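Local coordinates for putative phosphonate binding protein for ABC transporter (Prochlorococcus marinus str. MIT 9301, PDB 5LQ8) that binds inorganic phosphite strongly, and methylphosphonate and phosphate only very weakly, probably as the solute-binding component of an ABC transporter, at residues P3-V8 / E37-P42; G9-Q14 / V61-L66; D85-F90 / V204-V209. All coordinates share one frame; numbering follows the deposited sequence.

Interaction 1 of 3, residues P3-V8 / E37-P42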
loop_
_atom_site.group_PDB
_atom_site.type_symbol
_atom_site.label_atom_id
_atom_site.label_comp_id
_atom_site.label_asym_id
_atom_site.label_seq_id
_atom_site.Cartn_x
_atom_site.Cartn_y
_atom_site.Cartn_z
ATOM N N PRO A 3 -2.834 -0.700 27.166
ATOM C CA PRO A 3 -2.086 -1.924 26.909
ATOM C C PRO A 3 -2.895 -3.192 26.714
ATOM O O PRO A 3 -2.374 -4.127 26.117
ATOM C CB PRO A 3 -1.227 -2.078 28.167
ATOM C CG PRO A 3 -1.525 -0.900 29.023
ATOM C CD PRO A 3 -2.832 -0.369 28.592
ATOM N N LYS A 4 -4.117 -3.225 27.232
ATOM C CA LYS A 4 -5.005 -4.391 27.060
ATOM C C LYS A 4 -5.747 -4.408 25.730
ATOM O O LYS A 4 -6.369 -5.411 25.395
ATOM C CB LYS A 4 -6.008 -4.526 28.218
ATOM C CG LYS A 4 -6.752 -3.258 28.601
ATOM C CD LYS A 4 -7.848 -3.556 29.616
ATOM C CE LYS A 4 -7.493 -3.138 31.039
ATOM N NZ LYS A 4 -8.694 -2.707 31.814
ATOM N N VAL A 5 -5.660 -3.315 24.982
ATOM C CA VAL A 5 -6.281 -3.208 23.660
ATOM C C VAL A 5 -5.246 -3.448 22.533
ATOM O O VAL A 5 -4.216 -2.781 22.467
ATOM C CB VAL A 5 -6.848 -1.808 23.431
ATOM C CG1 VAL A 5 -7.538 -1.737 22.065
ATOM C CG2 VAL A 5 -7.800 -1.435 24.560
ATOM N N LEU A 6 -5.542 -4.401 21.654
ATOM C CA LEU A 6 -4.741 -4.615 20.453
ATOM C C LEU A 6 -5.166 -3.571 19.424
ATOM O O LEU A 6 -6.310 -3.528 18.988
ATOM C CB LEU A 6 -4.899 -6.019 19.905
ATOM C CG LEU A 6 -4.043 -6.430 18.689
ATOM C CD1 LEU A 6 -2.617 -6.684 19.156
ATOM C CD2 LEU A 6 -4.557 -7.675 18.009
ATOM N N LYS A 7 -4.223 -2.713 19.077
ATOM C CA LYS A 7 -4.471 -1.599 18.180
ATOM C C LYS A 7 -4.006 -1.889 16.751
ATOM O O LYS A 7 -2.819 -2.126 16.493
ATOM C CB LYS A 7 -3.819 -0.348 18.731
ATOM C CG LYS A 7 -4.314 -0.020 20.158
ATOM C CD LYS A 7 -3.519 1.117 20.767
ATOM C CE LYS A 7 -3.559 1.091 22.285
ATOM N NZ LYS A 7 -2.695 0.005 22.839
ATOM N N VAL A 8 -4.975 -1.884 15.835
ATOM C CA VAL A 8 -4.808 -2.141 14.414
ATOM C C VAL A 8 -4.662 -0.823 13.686
ATOM O O VAL A 8 -5.399 0.110 13.903
ATOM C CB VAL A 8 -5.961 -2.988 13.839
ATOM C CG1 VAL A 8 -5.879 -3.071 12.315
ATOM C CG2 VAL A 8 -5.942 -4.383 14.480
ATOM N N GLU A 37 -9.819 -7.293 23.207
ATOM C CA GLU A 37 -10.307 -6.068 22.585
ATOM C C GLU A 37 -9.332 -5.651 21.507
ATOM O O GLU A 37 -8.103 -5.562 21.741
ATOM C CB GLU A 37 -10.391 -4.882 23.565
ATOM C CG GLU A 37 -11.746 -4.633 24.200
ATOM C CD GLU A 37 -11.791 -3.283 24.891
ATOM O OE1 GLU A 37 -11.102 -3.115 25.912
ATOM O OE2 GLU A 37 -12.493 -2.381 24.400
ATOM N N VAL A 38 -9.919 -5.325 20.380
ATOM C CA VAL A 38 -9.211 -4.925 19.152
ATOM C C VAL A 38 -9.893 -3.676 18.589
ATOM O O VAL A 38 -11.113 -3.638 18.402
ATOM C CB VAL A 38 -9.195 -6.037 18.088
ATOM C CG1 VAL A 38 -8.324 -5.624 16.882
ATOM C CG2 VAL A 38 -8.652 -7.337 18.687
ATOM N N LYS A 39 -9.095 -2.645 18.337
ATOM C CA LYS A 39 -9.604 -1.382 17.787
ATOM C C LYS A 39 -8.756 -0.916 16.596
ATOM O O LYS A 39 -7.532 -0.869 16.701
ATOM C CB LYS A 39 -9.512 -0.295 18.860
ATOM C CG LYS A 39 -10.397 -0.515 20.060
ATOM C CD LYS A 39 -10.213 0.592 21.088
ATOM C CE LYS A 39 -11.134 0.373 22.280
ATOM N NZ LYS A 39 -10.932 1.427 23.321
ATOM N N TYR A 40 -9.419 -0.572 15.497
ATOM C CA TYR A 40 -8.792 0.108 14.344
ATOM C C TYR A 40 -8.624 1.591 14.663
ATOM O O TYR A 40 -9.615 2.269 14.988
ATOM C CB TYR A 40 -9.578 -0.114 13.052
ATOM C CG TYR A 40 -9.146 0.799 11.897
ATOM C CD1 TYR A 40 -7.821 0.875 11.499
ATOM C CD2 TYR A 40 -10.061 1.611 11.230
ATOM C CE1 TYR A 40 -7.424 1.695 10.495
ATOM C CE2 TYR A 40 -9.656 2.437 10.202
ATOM C CZ TYR A 40 -8.322 2.475 9.829
ATOM O OH TYR A 40 -7.911 3.314 8.823
ATOM N N ILE A 41 -7.395 2.083 14.562
ATOM C CA ILE A 41 -6.998 3.481 14.868
ATOM C C ILE A 41 -6.497 4.149 13.590
ATOM O O ILE A 41 -5.355 3.947 13.202
ATOM C CB ILE A 41 -5.879 3.604 15.925
ATOM C CG1 ILE A 41 -6.157 2.805 17.195
ATOM C CG2 ILE A 41 -5.622 5.092 16.276
ATOM C CD1 ILE A 41 -7.448 3.139 17.879
ATOM N N PRO A 42 -7.321 4.970 12.922
ATOM C CA PRO A 42 -6.903 5.609 11.687
ATOM C C PRO A 42 -5.780 6.627 11.891
ATOM O O PRO A 42 -5.593 7.125 12.983
ATOM C CB PRO A 42 -8.204 6.276 11.166
ATOM C CG PRO A 42 -9.301 5.629 11.909
ATOM C CD PRO A 42 -8.735 5.274 13.229
#

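Interaction 2 of 3, residues G9-Q14 / V61-L66. With GB (methylphosphonic acid ester group), chain B.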
loop_
_atom_site.group_PDB
_atom_site.type_symbol
_atom_site.label_atom_id
_atom_site.label_comp_id
_atom_site.label_asym_id
_atom_site.label_seq_id
_atom_site.Cartn_x
_atom_site.Cartn_y
_atom_site.Cartn_z
ATOM N N GLY A 9 -3.639 -0.732 12.846
ATOM C CA GLY A 9 -3.417 0.435 11.987
ATOM C C GLY A 9 -3.213 -0.001 10.546
ATOM O O GLY A 9 -3.122 -1.199 10.227
ATOM N N ALA A 10 -3.181 0.980 9.668
ATOM C CA ALA A 10 -3.017 0.766 8.249
ATOM C C ALA A 10 -2.565 2.036 7.541
ATOM O O ALA A 10 -2.996 3.170 7.874
ATOM C CB ALA A 10 -4.287 0.260 7.645
ATOM N N ILE A 11 -1.696 1.896 6.558
ATOM C CA ILE A 11 -1.379 3.028 5.711
ATOM C C ILE A 11 -2.658 3.490 5.005
ATOM O O ILE A 11 -3.467 2.673 4.573
ATOM C CB ILE A 11 -0.269 2.752 4.681
ATOM C CG1 ILE A 11 -0.552 1.491 3.848
ATOM C CG2 ILE A 11 1.060 2.709 5.431
ATOM C CD1 ILE A 11 0.121 1.579 2.536
ATOM N N PRO A 12 -2.854 4.810 4.911
ATOM C CA PRO A 12 -4.090 5.314 4.284
ATOM C C PRO A 12 -3.944 5.412 2.761
ATOM O O PRO A 12 -3.790 6.493 2.174
ATOM C CB PRO A 12 -4.259 6.679 4.939
ATOM C CG PRO A 12 -2.883 7.138 5.213
ATOM C CD PRO A 12 -2.123 5.873 5.625
ATOM N N ASP A 13 -3.972 4.237 2.133
ATOM C CA ASP A 13 -3.707 4.100 0.702
ATOM C C ASP A 13 -4.906 4.268 -0.211
ATOM O O ASP A 13 -4.777 4.285 -1.452
ATOM C CB ASP A 13 -3.045 2.726 0.463
ATOM C CG ASP A 13 -3.995 1.527 0.648
ATOM O OD1 ASP A 13 -4.949 1.612 1.429
ATOM O OD2 ASP A 13 -3.768 0.478 0.034
ATOM N N GLN A 14 -6.057 4.342 0.435
ATOM C CA GLN A 14 -7.366 4.429 -0.191
ATOM C C GLN A 14 -8.189 5.412 0.639
ATOM O O GLN A 14 -7.799 5.776 1.729
ATOM C CB GLN A 14 -8.045 3.042 -0.232
ATOM C CG GLN A 14 -7.417 2.155 -1.273
ATOM C CD GLN A 14 -8.032 0.784 -1.228
ATOM O OE1 GLN A 14 -7.592 -0.059 -0.464
ATOM N NE2 GLN A 14 -9.013 0.563 -2.039
ATOM N N VAL A 61 -0.122 -3.589 11.993
ATOM C CA VAL A 61 -0.349 -2.574 10.950
ATOM C C VAL A 61 -0.178 -3.183 9.580
ATOM O O VAL A 61 0.775 -3.928 9.336
ATOM C CB VAL A 61 0.570 -1.308 11.125
ATOM C CG1 VAL A 61 0.467 -0.311 9.965
ATOM C CG2 VAL A 61 0.368 -0.605 12.491
ATOM N N TRP A 62 -1.121 -2.845 8.705
ATOM C CA TRP A 62 -1.108 -3.155 7.267
ATOM C C TRP A 62 -0.295 -2.076 6.565
ATOM O O TRP A 62 -0.712 -0.919 6.410
ATOM C CB TRP A 62 -2.520 -3.193 6.743
ATOM C CG TRP A 62 -2.705 -3.550 5.316
ATOM C CD1 TRP A 62 -3.249 -2.749 4.340
ATOM C CD2 TRP A 62 -2.404 -4.800 4.675
ATOM N NE1 TRP A 62 -3.324 -3.424 3.146
ATOM C CE2 TRP A 62 -2.803 -4.678 3.329
ATOM C CE3 TRP A 62 -1.786 -5.983 5.094
ATOM C CZ2 TRP A 62 -2.638 -5.728 2.405
ATOM C CZ3 TRP A 62 -1.652 -7.021 4.180
ATOM C CH2 TRP A 62 -2.078 -6.864 2.854
ATOM N N PHE A 63 0.931 -2.446 6.231
ATOM C CA PHE A 63 1.934 -1.557 5.682
ATOM C C PHE A 63 2.141 -1.848 4.197
ATOM O O PHE A 63 1.868 -2.981 3.690
ATOM C CB PHE A 63 3.316 -1.708 6.353
ATOM C CG PHE A 63 3.506 -0.907 7.582
ATOM C CD1 PHE A 63 3.477 0.475 7.534
ATOM C CD2 PHE A 63 3.724 -1.547 8.817
ATOM C CE1 PHE A 63 3.689 1.223 8.735
ATOM C CE2 PHE A 63 3.890 -0.825 9.987
ATOM C CZ PHE A 63 3.865 0.580 9.951
ATOM N N GLY A 64 2.630 -0.853 3.476
ATOM C CA GLY A 64 3.216 -1.070 2.180
ATOM C C GLY A 64 4.632 -1.562 2.312
ATOM O O GLY A 64 5.162 -1.681 3.393
ATOM N N GLY A 65 5.229 -1.910 1.184
ATOM C CA GLY A 65 6.613 -2.367 1.210
ATOM C C GLY A 65 7.566 -1.383 1.861
ATOM O O GLY A 65 8.272 -1.729 2.811
ATOM N N LEU A 66 7.606 -0.176 1.321
ATOM C CA LEU A 66 8.496 0.879 1.789
ATOM C C LEU A 66 8.202 1.272 3.225
ATOM O O LEU A 66 9.097 1.374 4.086
ATOM C CB LEU A 66 8.490 2.109 0.871
ATOM C CG LEU A 66 9.372 3.290 1.327
ATOM C CD1 LEU A 66 10.845 2.949 1.534
ATOM C CD2 LEU A 66 9.237 4.419 0.323
HETATM P P1 GB B . 1.959 1.203 -1.125
HETATM O O1 GB B . 3.280 1.429 -0.395
HETATM O O2 GB B . 2.170 0.454 -2.458
HETATM C C1 GB B . 1.116 0.135 -0.080
HETATM O O3 GB B . 1.172 2.504 -1.295
HETATM O O HOH W 1 -4.636 -2.123 0.767
#

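Interaction 3 of 3, residues D85-F90 / V204-V209. With GB (methylphosphonic acid ester group), chain B.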
loop_
_atom_site.group_PDB
_atom_site.type_symbol
_atom_site.label_atom_id
_atom_site.label_comp_id
_atom_site.label_asym_id
_atom_site.label_seq_id
_atom_site.Cartn_x
_atom_site.Cartn_y
_atom_site.Cartn_z
ATOM N N ASP A 85 -1.181 -13.194 -1.812
ATOM C CA ASP A 85 -0.450 -13.768 -2.963
ATOM C C ASP A 85 0.076 -12.698 -3.915
ATOM O O ASP A 85 1.252 -12.711 -4.285
ATOM C CB ASP A 85 -1.335 -14.744 -3.734
ATOM C CG ASP A 85 -1.588 -15.995 -2.964
ATOM O OD1 ASP A 85 -0.600 -16.764 -2.753
ATOM O OD2 ASP A 85 -2.762 -16.192 -2.540
ATOM N N ILE A 86 -0.805 -11.769 -4.257
ATOM C CA ILE A 86 -0.474 -10.619 -5.134
ATOM C C ILE A 86 0.678 -9.726 -4.648
ATOM O O ILE A 86 1.381 -9.135 -5.456
ATOM C CB ILE A 86 -1.727 -9.774 -5.449
ATOM C CG1 ILE A 86 -1.467 -8.915 -6.693
ATOM C CG2 ILE A 86 -2.216 -8.999 -4.218
ATOM C CD1 ILE A 86 -2.734 -8.366 -7.300
ATOM N N ASP A 87 0.881 -9.672 -3.347
ATOM C CA ASP A 87 1.970 -8.865 -2.791
ATOM C C ASP A 87 3.356 -9.411 -3.067
ATOM O O ASP A 87 4.326 -8.690 -2.911
ATOM C CB ASP A 87 1.770 -8.667 -1.306
ATOM C CG ASP A 87 0.536 -7.896 -1.001
ATOM O OD1 ASP A 87 0.375 -6.811 -1.599
ATOM O OD2 ASP A 87 -0.268 -8.374 -0.153
ATOM N N LYS A 88 3.450 -10.676 -3.483
ATOM C CA LYS A 88 4.708 -11.229 -3.965
ATOM C C LYS A 88 5.053 -10.807 -5.385
ATOM O O LYS A 88 6.218 -10.884 -5.773
ATOM C CB LYS A 88 4.698 -12.758 -3.923
ATOM C CG LYS A 88 4.524 -13.382 -2.572
ATOM C CD LYS A 88 5.100 -14.799 -2.613
ATOM C CE LYS A 88 4.367 -15.763 -1.730
ATOM N NZ LYS A 88 4.974 -17.118 -1.819
ATOM N N GLU A 89 4.033 -10.415 -6.155
ATOM C CA GLU A 89 4.173 -10.075 -7.574
ATOM C C GLU A 89 3.373 -8.816 -7.914
ATOM O O GLU A 89 2.570 -8.783 -8.847
ATOM C CB GLU A 89 3.717 -11.271 -8.451
ATOM C CG GLU A 89 2.303 -11.786 -8.152
ATOM C CD GLU A 89 1.949 -13.107 -8.847
ATOM O OE1 GLU A 89 2.728 -13.622 -9.671
ATOM O OE2 GLU A 89 0.853 -13.654 -8.589
ATOM N N PHE A 90 3.589 -7.781 -7.113
ATOM C CA PHE A 90 2.775 -6.562 -7.207
ATOM C C PHE A 90 3.245 -5.666 -8.354
ATOM O O PHE A 90 4.419 -5.640 -8.700
ATOM C CB PHE A 90 2.838 -5.782 -5.872
ATOM C CG PHE A 90 1.554 -5.067 -5.544
ATOM C CD1 PHE A 90 0.478 -5.771 -5.028
ATOM C CD2 PHE A 90 1.411 -3.722 -5.785
ATOM C CE1 PHE A 90 -0.718 -5.165 -4.776
ATOM C CE2 PHE A 90 0.227 -3.089 -5.493
ATOM C CZ PHE A 90 -0.856 -3.821 -5.006
ATOM N N VAL A 204 7.667 -6.653 -4.588
ATOM C CA VAL A 204 6.913 -7.038 -3.375
ATOM C C VAL A 204 6.273 -5.790 -2.769
ATOM O O VAL A 204 6.857 -4.687 -2.802
ATOM C CB VAL A 204 7.813 -7.700 -2.299
ATOM C CG1 VAL A 204 8.808 -6.737 -1.689
ATOM C CG2 VAL A 204 6.997 -8.351 -1.198
ATOM N N ASP A 205 5.127 -5.957 -2.135
ATOM C CA ASP A 205 4.483 -4.773 -1.516
ATOM C C ASP A 205 3.882 -4.976 -0.115
ATOM O O ASP A 205 4.610 -5.009 0.919
ATOM C CB ASP A 205 3.506 -4.132 -2.522
ATOM C CG ASP A 205 3.159 -2.668 -2.165
ATOM O OD1 ASP A 205 3.515 -2.237 -1.059
ATOM O OD2 ASP A 205 2.548 -1.964 -2.994
ATOM N N TYR A 206 2.563 -5.114 -0.056
ATOM C CA TYR A 206 1.871 -5.006 1.239
ATOM C C TYR A 206 2.215 -6.152 2.193
ATOM O O TYR A 206 2.432 -7.284 1.783
ATOM C CB TYR A 206 0.372 -4.932 1.100
ATOM C CG TYR A 206 -0.156 -3.690 0.431
ATOM C CD1 TYR A 206 -0.807 -2.723 1.181
ATOM C CD2 TYR A 206 -0.100 -3.516 -0.953
ATOM C CE1 TYR A 206 -1.319 -1.597 0.565
ATOM C CE2 TYR A 206 -0.620 -2.387 -1.566
ATOM C CZ TYR A 206 -1.239 -1.434 -0.797
ATOM O OH TYR A 206 -1.743 -0.283 -1.349
ATOM N N HIS A 207 2.239 -5.832 3.477
ATOM C CA HIS A 207 2.370 -6.800 4.521
ATOM C C HIS A 207 1.945 -6.305 5.869
ATOM O O HIS A 207 2.006 -5.109 6.157
ATOM C CB HIS A 207 3.773 -7.358 4.622
ATOM C CG HIS A 207 4.835 -6.346 4.846
ATOM N ND1 HIS A 207 5.183 -5.402 3.902
ATOM C CD2 HIS A 207 5.678 -6.169 5.889
ATOM C CE1 HIS A 207 6.183 -4.671 4.367
ATOM N NE2 HIS A 207 6.503 -5.114 5.565
ATOM N N TRP A 208 1.507 -7.250 6.688
ATOM C CA TRP A 208 1.220 -7.025 8.084
ATOM C C TRP A 208 2.471 -7.117 8.903
ATOM O O TRP A 208 3.270 -8.026 8.741
ATOM C CB TRP A 208 0.232 -8.073 8.632
ATOM C CG TRP A 208 -1.184 -7.986 8.203
ATOM C CD1 TRP A 208 -1.807 -8.771 7.306
ATOM C CD2 TRP A 208 -2.165 -7.071 8.691
ATOM N NE1 TRP A 208 -3.122 -8.417 7.209
ATOM C CE2 TRP A 208 -3.360 -7.364 8.053
ATOM C CE3 TRP A 208 -2.128 -6.013 9.595
ATOM C CZ2 TRP A 208 -4.521 -6.650 8.307
ATOM C CZ3 TRP A 208 -3.323 -5.300 9.862
ATOM C CH2 TRP A 208 -4.469 -5.616 9.207
ATOM N N VAL A 209 2.613 -6.166 9.807
ATOM C CA VAL A 209 3.711 -6.104 10.754
ATOM C C VAL A 209 3.154 -5.990 12.172
ATOM O O VAL A 209 2.294 -5.146 12.460
ATOM C CB VAL A 209 4.617 -4.907 10.480
ATOM C CG1 VAL A 209 5.800 -4.898 11.455
ATOM C CG2 VAL A 209 5.089 -4.850 9.029
HETATM P P1 GB B . 1.959 1.203 -1.125
HETATM O O1 GB B . 3.280 1.429 -0.395
HETATM O O2 GB B . 2.170 0.454 -2.458
HETATM C C1 GB B . 1.116 0.135 -0.080
HETATM O O3 GB B . 1.172 2.504 -1.295
#

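Interaction 1 of 3, residues P3-V8 / E37-P42
Leu6 and Val8 bond through their backbones to the chain from Glu37 to Ile41, joining strands 5-8 and 37-40 as the parallel pair of a beta-alpha-beta unit whose crossover is helix 16-34. Strand 37-40 is an outermost strand of its sheet, and the two short strand segments run 26° apart.

Four backbone hydrogen bonds hold the pair. Leu6 N donates to Glu37 O and Leu6 O accepts from Lys39 N; two residues on, Val8 N donates to Lys39 O, and Ile41 N closes the series on Val8 O at 2.9 Å in a nearly straight bond (171°). CA-H...O contacts run beside them, the shortest from Val38 CA to Leu6 O at 3.2 Å.

Apolar contacts gather on the side of Leu6, Val8, Val38 and Tyr40, where helix 16-34 brings Ser27 against both valines and Leu19 and Asn24 against Tyr40. Val38 bridges two neighbours: its CG1, anti to the backbone N (chi1 -174°), reaches Val8 CG2 at 3.6 Å, while its CG2 lies alongside Leu6, 4.2 Å from Leu6 CB. The Tyr40 ring brings CD1 to 3.5 Å from Val8 O, and its hydroxyl is hydrogen-bonded to Gln16.

On the other face, Lys39 lies against Val5: its extended chain crosses the valine at about a right angle, with Lys39 CD 3.7 Å from Val5 CG1. Lys7 instead turns back along its own strand, where NZ, also bonded to Asn2 O, donates to Val5 O at 3.2 Å.

Interaction 2 of 3, residues G9-Q14 / V61-L66
Val61 packs against Gly9 where parallel strands 5-10 and 60-63 lie side by side, approaching the ends from which their loops enter the ligand cleft of this periplasmic binding-protein fold. The two valine methyls lie along the glycine backbone: CG1 sits 3.7 Å from Gly9 C, and CG2 comes near Gly9 CA.

Trp62 carries the strand pairing in both directions. Its N donates to Gly9 O and its O accepts from Ile11 N at 3.0 Å, the latter bond lying nearly in line with the carbonyl. Its CB meets Ala10 CB, while the indole, met by the rings of Tyr206, Trp208 and Phe247, uses its in-plane N-H to reach a water. That water accepts from Trp62 NE1 at 3.0 Å and donates to Asp13 OD2 at 2.8 Å, linking the indole to the loop beyond the first strand.

Phe63 turns its ring back beneath Val61, whose CG1 stands 3.4 Å above the ring centre. Its CD1 meets Ile11 CG2 at 3.9 Å as the two side chains pass at a slant.

Gly64, the N-cap of helix 65-74, lies beside the bound methylphosphonate group. Ile11 CG1 is wedged between its own backbone N and carbonyl carbon (chi1 52°), which sends CD1 past Gly64 N toward the ligand. The methyl carbon C1 rests against both residues, 3.3 Å from Gly64 CA and a short 3.1 Å from Ile11 CD1.

Interaction 3 of 3, residues D85-F90 / V204-V209
Tyr206 meets Asp87 and Phe90 where two connections between the lobes of this two-domain binding-protein fold pass each other: 85-90 lies on the way from the first sheet to the second, 204-209 on the way back. The backbones are joined by Asp205 N, which donates to a lone pair of Asp87 O at 3.0 Å.

The tyrosine side chain starts against a carboxylate. Its CB is 3.3 Å from Asp87 OD1, which also takes a weak hydrogen bond from Tyr206 N; Asp87 OD2 forms a salt bridge with Arg84. With CG anti to the carbonyl carbon (chi1 -66°), the ring runs on past this oxygen, so that CD2 has OD1 close to the ring plane at its edge. Next along that edge, CE2 touches Phe90 CZ at 3.7 Å, part of an offset edge-to-face pair in which the tyrosine edge addresses the phenylalanine face, the planes at 62°. One ring face carries the methyl carbon C1 of the bound methylphosphonate, though the model is too tight there for its separation to be trusted. At the tip, OH is hydrogen-bonded to Asp13 OD2.

Asp205 approaches the same Phe90 face with its carboxylate almost perpendicular to the ring (88°). Its OD1 is hydrogen-bonded to Gly65 N, while OD2 lies 3.5 Å from Phe90 CD2 and only 2.5 Å from ligand O2.

How the interactions relate
From the N terminus, strand 5-10 serves interaction 1 with its first part and interaction 2 with its last. Interaction 1 closes the loop through helix 16-34; interaction 2 closes a longer one that also takes in strand 37-40 and helix 46-54. Their segments alternate along the chain, so these loops cross, and strand 5-10, shared by both, lies between 37-40 and 60-63. Interaction 3 follows both in series and encloses the whole of the second sheet, bringing the chain back to strand 207-210 beside 60-63. Interactions 2 and 3 meet around the ligand, with Trp62 NE1 against Tyr206 CD1, whereas interaction 1 touches interaction 3 through Val8 and Trp208.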